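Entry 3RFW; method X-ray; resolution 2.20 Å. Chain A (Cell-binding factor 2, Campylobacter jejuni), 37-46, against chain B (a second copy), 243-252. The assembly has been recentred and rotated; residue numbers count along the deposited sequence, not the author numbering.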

# COMPACT_ATOMS: atom_id res chain seq x y z
N LYS A 37 5.96 -18.85 -27.10
CA LYS A 37 5.06 -18.66 -28.23
C LYS A 37 3.95 -19.70 -28.18
O LYS A 37 2.75 -19.38 -28.34
CB LYS A 37 5.80 -18.83 -29.56
CG LYS A 37 6.85 -17.76 -29.85
CD LYS A 37 7.17 -17.72 -31.34
CE LYS A 37 8.35 -16.83 -31.60
NZ LYS A 37 8.88 -17.06 -32.97
N LYS A 38 4.36 -20.94 -27.92
CA LYS A 38 3.46 -22.10 -27.94
C LYS A 38 2.44 -22.01 -26.81
O LYS A 38 1.25 -22.22 -27.02
CB LYS A 38 4.29 -23.40 -27.82
CG LYS A 38 3.47 -24.66 -27.54
CD LYS A 38 2.54 -24.99 -28.70
N ALA A 39 2.88 -21.62 -25.64
CA ALA A 39 1.95 -21.47 -24.54
C ALA A 39 0.91 -20.36 -24.82
O ALA A 39 -0.25 -20.47 -24.42
CB ALA A 39 2.69 -21.17 -23.28
N LEU A 40 1.33 -19.33 -25.54
CA LEU A 40 0.45 -18.19 -25.79
C LEU A 40 -0.53 -18.58 -26.88
O LEU A 40 -1.71 -18.30 -26.77
CB LEU A 40 1.24 -16.94 -26.20
CG LEU A 40 2.07 -16.33 -25.06
CD1 LEU A 40 2.80 -15.13 -25.58
CD2 LEU A 40 1.20 -15.91 -23.87
N ILE A 41 -0.05 -19.32 -27.87
CA ILE A 41 -0.94 -19.89 -28.87
C ILE A 41 -2.03 -20.80 -28.28
O ILE A 41 -3.21 -20.64 -28.60
CB ILE A 41 -0.18 -20.58 -30.00
CG1 ILE A 41 0.81 -19.60 -30.64
CG2 ILE A 41 -1.18 -21.06 -31.07
CD1 ILE A 41 1.77 -20.24 -31.62
N GLN A 42 -1.66 -21.67 -27.35
CA GLN A 42 -2.62 -22.54 -26.64
C GLN A 42 -3.65 -21.71 -25.90
O GLN A 42 -4.83 -22.00 -25.95
CB GLN A 42 -1.92 -23.40 -25.56
CG GLN A 42 -1.13 -24.60 -26.09
CD GLN A 42 -0.78 -25.58 -24.96
OE1 GLN A 42 0.37 -26.00 -24.81
NE2 GLN A 42 -1.78 -25.90 -24.13
N GLN A 43 -3.16 -20.80 -25.07
CA GLN A 43 -4.04 -19.91 -24.35
C GLN A 43 -5.05 -19.18 -25.28
O GLN A 43 -6.25 -19.14 -25.00
CB GLN A 43 -3.19 -18.91 -23.58
CG GLN A 43 -4.01 -18.06 -22.64
CD GLN A 43 -3.16 -17.38 -21.57
OE1 GLN A 43 -1.96 -17.70 -21.38
NE2 GLN A 43 -3.77 -16.45 -20.84
N TYR A 44 -4.57 -18.74 -26.44
CA TYR A 44 -5.39 -17.98 -27.38
C TYR A 44 -6.45 -18.86 -28.03
O TYR A 44 -7.64 -18.49 -28.10
CB TYR A 44 -4.52 -17.31 -28.45
CG TYR A 44 -5.34 -16.57 -29.51
CD1 TYR A 44 -5.78 -17.22 -30.66
CD2 TYR A 44 -5.79 -15.27 -29.28
CE1 TYR A 44 -6.66 -16.62 -31.55
CE2 TYR A 44 -6.63 -14.62 -30.20
CZ TYR A 44 -7.06 -15.29 -31.33
OH TYR A 44 -7.86 -14.65 -32.26
N ILE A 45 -6.04 -20.09 -28.36
CA ILE A 45 -6.97 -21.11 -28.90
C ILE A 45 -8.07 -21.45 -27.88
O ILE A 45 -9.25 -21.59 -28.20
CB ILE A 45 -6.16 -22.40 -29.32
CG1 ILE A 45 -5.36 -22.09 -30.60
CG2 ILE A 45 -7.11 -23.57 -29.50
CD1 ILE A 45 -4.24 -23.06 -30.92
N MET A 46 -7.68 -21.51 -26.63
CA MET A 46 -8.65 -21.79 -25.56
C MET A 46 -9.65 -20.64 -25.44
O MET A 46 -10.87 -20.87 -25.35
CB MET A 46 -7.91 -22.03 -24.23
CG MET A 46 -8.80 -21.98 -22.97
SD MET A 46 -9.73 -23.52 -22.90
CE MET A 46 -8.35 -24.62 -22.55
N LEU B 243 -13.33 -28.52 -24.04
CA LEU B 243 -13.54 -27.72 -25.25
C LEU B 243 -12.37 -28.02 -26.15
O LEU B 243 -12.51 -28.19 -27.37
CB LEU B 243 -13.59 -26.21 -24.95
CG LEU B 243 -14.81 -25.64 -24.23
CD1 LEU B 243 -14.63 -24.14 -23.97
CD2 LEU B 243 -16.11 -25.92 -25.02
N LEU B 244 -11.20 -28.05 -25.54
CA LEU B 244 -9.96 -28.33 -26.25
C LEU B 244 -9.91 -29.74 -26.85
O LEU B 244 -9.45 -29.93 -27.98
CB LEU B 244 -8.78 -28.14 -25.31
CG LEU B 244 -7.83 -26.98 -25.62
CD1 LEU B 244 -6.56 -27.13 -24.77
CD2 LEU B 244 -7.48 -27.04 -27.10
N ASN B 245 -10.37 -30.72 -26.08
CA ASN B 245 -10.26 -32.12 -26.47
C ASN B 245 -11.08 -32.30 -27.75
O ASN B 245 -10.56 -32.81 -28.76
CB ASN B 245 -10.87 -33.04 -25.40
CG ASN B 245 -9.96 -33.27 -24.19
OD1 ASN B 245 -8.83 -32.74 -24.10
ND2 ASN B 245 -10.49 -34.00 -23.20
N SER B 246 -12.39 -32.08 -27.54
CA SER B 246 -13.46 -31.77 -28.50
C SER B 246 -13.09 -31.15 -29.83
O SER B 246 -13.71 -31.46 -30.84
CB SER B 246 -14.48 -30.88 -27.82
OG SER B 246 -15.81 -31.33 -27.98
N ALA B 247 -12.11 -30.26 -29.84
CA ALA B 247 -11.68 -29.58 -31.06
C ALA B 247 -10.55 -30.37 -31.69
O ALA B 247 -9.77 -30.96 -30.98
CB ALA B 247 -11.18 -28.15 -30.75
N LYS B 248 -10.41 -30.24 -33.00
CA LYS B 248 -9.25 -30.72 -33.72
C LYS B 248 -8.25 -29.60 -33.96
O LYS B 248 -8.48 -28.69 -34.79
CB LYS B 248 -9.68 -31.32 -35.06
N VAL B 249 -7.10 -29.72 -33.30
CA VAL B 249 -6.10 -28.68 -33.19
C VAL B 249 -4.76 -29.12 -33.77
O VAL B 249 -4.18 -30.09 -33.32
CB VAL B 249 -5.92 -28.29 -31.70
CG1 VAL B 249 -4.73 -27.34 -31.53
CG2 VAL B 249 -7.21 -27.67 -31.15
N GLU B 250 -4.25 -28.39 -34.75
CA GLU B 250 -2.92 -28.66 -35.29
C GLU B 250 -1.98 -27.46 -35.11
O GLU B 250 -2.29 -26.36 -35.57
CB GLU B 250 -3.01 -29.06 -36.78
CG GLU B 250 -4.29 -29.84 -37.17
CD GLU B 250 -4.18 -31.33 -36.87
OE1 GLU B 250 -3.05 -31.83 -36.87
N TYR B 251 -0.80 -27.68 -34.54
CA TYR B 251 0.19 -26.61 -34.37
C TYR B 251 1.18 -26.59 -35.51
O TYR B 251 1.84 -27.60 -35.77
CB TYR B 251 0.94 -26.76 -33.03
CG TYR B 251 0.09 -26.39 -31.85
CD1 TYR B 251 -0.08 -25.06 -31.49
CD2 TYR B 251 -0.66 -27.35 -31.19
CE1 TYR B 251 -0.91 -24.71 -30.43
CE2 TYR B 251 -1.48 -27.02 -30.12
CZ TYR B 251 -1.62 -25.68 -29.75
OH TYR B 251 -2.44 -25.32 -28.71
N LYS B 252 1.34 -25.43 -36.15
CA LYS B 252 2.27 -25.27 -37.27
C LYS B 252 3.65 -24.79 -36.82
O LYS B 252 4.01 -24.89 -35.63
CB LYS B 252 1.70 -24.31 -38.31

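Residues 37-46 of chain A form one helical run within a longer helix, held by i to i+4 backbone hydrogen bonds such as Ile45(A) N to Ile41(A) O at 2.9 Å. Facing it, chain B comes out of a helix, passes through a loop that includes Ala247(B) and Lys248(B), and enters a short strand at 249-251. The strand runs nearly antiparallel to the chain A helix, at 157°, and their axes come no closer than 11.0 Å, so side chains must bridge the gap. The CA register runs the same way: Lys38(A) pairs with Tyr251(B), 8.5 Å between CA atoms, and Met46(A) with Leu244(B), 6.7 Å between CA atoms.

Tyr251(B) covers the most surface. It leaves the strand toward the helix with chi1 in the m well and meets four residues along it. Lys38(A) brings CD over one face of the ring: CD sits 4.1 Å from the ring centroid of Tyr251(B) and 22° off the normal, a CH-pi contact between an aliphatic methylene and the pi cloud. The lysine is not modelled beyond CD, so the position of its amine is unknown. Ile41(A) approaches the ring edge instead, its CG2 lying 3.7 Å from CE1 of Tyr251(B). Near the phenol end, Ile45(A) CD1 comes within 3.7 Å of Tyr251(B) CE1, while Gln42(A) CG is just 3.0 Å from Tyr251(B) OH. That last approach is tight, but it is carbon against oxygen, and the hydroxyl makes no hydrogen bond to the helix residues here.

Leu244(B) anchors the other end. Its CA-to-CB bond points sideways, yet the end of the side chain comes nearer to chain A, with chi1 between wells at -113°. Met46(A) behaves likewise: its t, p, p conformation brings CE to 3.8 Å from Leu244(B) CD1. Ile45(A) adds a looser contact, CG2 to Leu244(B) CD2 at 4.2 Å.

Ile45(A) links the two ends. Buried and directed toward chain B, it reaches Leu244(B) through CG2 and Tyr251(B) through CD1, and the same CD1 lies 4.4 Å from CG1 of Val249(B). Val249(B) and Tyr251(B) both point toward the helix while Glu250(B) between them points away, the alternation expected of a strand. Together the stretches bury 394 Å², and no hydrogen bond crosses between the modelled atoms; the contact rests on apolar packing and the lysine-tyrosine CH-pi contact.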